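Local coordinates for DHHA1 domain protein (Clostridium perfringens, PDB 3KEW) that probably acts in alanyl-tRNA metabolism, perhaps hydrolysing mischarged tRNA as the zinc-binding editing domains of alanyl-tRNA synthetases do, at residues K5-D10 with C196-R201. Residues are numbered along the deposited sequence; the frame is centred on the assembly and turned at random.
Sequences KLYYED and CGVHPR
Y8 reaches C196 through its phenol oxygen: OH donates to C196 O over 2.7 Å, a hydrogen bond with a C=O...donor angle of 124°, the phenol oxygen standing 26° off the plane of the carbonyl. C196 O and G197 O approach the rim of the Y8 ring in its plane, CE2 lying 3.9 Å from G197 O. Y7 CE2 lies 3.5 Å above one face of that ring, offset toward the rim, and R183 adds a cation-pi contact. V198 points its CB toward the 3-10 turn at 6-8; CG2, anti to the carbonyl carbon, touches Y8 CE2 and Y7 CD2, each at 4.2 Å. The Y7 and V198 side chains run roughly perpendicular, and R91 of helix 88-112 packs on both. At the more exposed end, R201 NH2 meets D10 OD2 at 3.4 Å, a long salt bridge with group planes 64° apart. D10 OD2 also accepts from Y12 N, and R201 NE is hydrogen-bonded to Q11 OE1. The contact thus joins the N-terminal loop to the loop following C195, a zinc ligand with H98 and H102. The tyrosine bond is consistent with restraining the carbonyl just after that ligand, whereas the ion pair probably adds a weaker, less directional attraction.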
# COMPACT_ATOMS: atom_id res chain seq x y z
N LYS A 5 10.55 6.82 -9.87
CA LYS A 5 9.53 5.93 -9.29
C LYS A 5 8.14 6.57 -9.36
O LYS A 5 7.73 7.34 -8.47
CB LYS A 5 9.93 5.49 -7.87
CG LYS A 5 11.34 4.88 -7.84
CD LYS A 5 11.76 4.31 -6.51
CE LYS A 5 12.01 5.35 -5.44
NZ LYS A 5 12.63 4.69 -4.25
N LEU A 6 7.41 6.21 -10.41
CA LEU A 6 6.12 6.82 -10.76
C LEU A 6 5.00 6.54 -9.75
O LEU A 6 4.14 7.40 -9.53
CB LEU A 6 5.69 6.39 -12.17
CG LEU A 6 6.50 6.98 -13.34
CD1 LEU A 6 6.17 6.28 -14.64
CD2 LEU A 6 6.27 8.49 -13.46
N TYR A 7 5.05 5.37 -9.12
CA TYR A 7 4.08 4.95 -8.10
C TYR A 7 3.95 5.89 -6.91
O TYR A 7 2.91 5.94 -6.26
CB TYR A 7 4.34 3.50 -7.64
CG TYR A 7 5.76 3.16 -7.22
CD1 TYR A 7 6.64 2.51 -8.09
CD2 TYR A 7 6.22 3.47 -5.93
CE1 TYR A 7 7.93 2.19 -7.70
CE2 TYR A 7 7.50 3.16 -5.54
CZ TYR A 7 8.35 2.52 -6.42
OH TYR A 7 9.62 2.21 -6.01
N TYR A 8 5.02 6.64 -6.61
CA TYR A 8 5.00 7.67 -5.58
C TYR A 8 4.67 9.07 -6.11
O TYR A 8 4.55 10.02 -5.34
CB TYR A 8 6.32 7.72 -4.82
CG TYR A 8 6.56 6.61 -3.80
CD1 TYR A 8 7.85 6.13 -3.56
CD2 TYR A 8 5.50 6.05 -3.07
CE1 TYR A 8 8.09 5.13 -2.61
CE2 TYR A 8 5.72 5.03 -2.12
CZ TYR A 8 7.02 4.58 -1.90
OH TYR A 8 7.27 3.58 -0.98
N GLU A 9 4.54 9.20 -7.43
CA GLU A 9 4.19 10.48 -8.05
C GLU A 9 2.70 10.54 -8.39
O GLU A 9 2.02 11.52 -8.07
CB GLU A 9 5.05 10.75 -9.31
CG GLU A 9 6.56 10.88 -9.05
CD GLU A 9 6.89 11.88 -7.95
OE1 GLU A 9 6.38 13.02 -7.99
OE2 GLU A 9 7.67 11.52 -7.04
N ASP A 10 2.23 9.49 -9.04
CA ASP A 10 0.82 9.28 -9.35
C ASP A 10 0.52 7.79 -9.24
O ASP A 10 0.88 7.00 -10.12
CB ASP A 10 0.49 9.81 -10.75
CG ASP A 10 -1.00 9.71 -11.10
OD1 ASP A 10 -1.36 10.20 -12.19
OD2 ASP A 10 -1.82 9.17 -10.31
N CYS A 196 5.18 3.68 3.83
CA CYS A 196 5.80 3.49 2.51
C CYS A 196 4.85 2.81 1.53
O CYS A 196 5.26 2.40 0.43
CB CYS A 196 7.06 2.63 2.63
SG CYS A 196 8.40 3.40 3.55
N GLY A 197 3.59 2.65 1.93
CA GLY A 197 2.61 2.01 1.06
C GLY A 197 2.18 2.88 -0.11
O GLY A 197 2.47 4.08 -0.16
N VAL A 198 1.51 2.24 -1.06
CA VAL A 198 0.82 2.92 -2.15
C VAL A 198 -0.69 2.85 -1.89
O VAL A 198 -1.30 1.77 -1.93
CB VAL A 198 1.23 2.33 -3.54
CG1 VAL A 198 0.27 2.76 -4.66
CG2 VAL A 198 2.67 2.77 -3.88
N HIS A 199 -1.28 4.00 -1.59
CA HIS A 199 -2.67 4.12 -1.17
C HIS A 199 -3.56 4.78 -2.23
O HIS A 199 -3.07 5.53 -3.08
CB HIS A 199 -2.72 4.93 0.14
CG HIS A 199 -2.16 4.20 1.31
ND1 HIS A 199 -2.95 3.56 2.24
CD2 HIS A 199 -0.87 3.98 1.69
CE1 HIS A 199 -2.18 2.98 3.15
NE2 HIS A 199 -0.92 3.22 2.84
N PRO A 200 -4.89 4.49 -2.20
CA PRO A 200 -5.82 5.29 -3.00
C PRO A 200 -5.84 6.74 -2.51
O PRO A 200 -5.33 7.03 -1.44
CB PRO A 200 -7.18 4.61 -2.73
CG PRO A 200 -6.83 3.21 -2.28
CD PRO A 200 -5.58 3.40 -1.48
N ARG A 201 -6.40 7.65 -3.31
CA ARG A 201 -6.35 9.07 -2.96
C ARG A 201 -7.58 9.54 -2.21
O ARG A 201 -7.65 10.71 -1.81
CB ARG A 201 -6.13 9.94 -4.20
CG ARG A 201 -4.67 10.12 -4.57
CD ARG A 201 -4.49 11.27 -5.55
NE ARG A 201 -3.36 11.04 -6.44
CZ ARG A 201 -2.82 11.96 -7.23
NH1 ARG A 201 -3.30 13.20 -7.24
NH2 ARG A 201 -1.80 11.64 -8.01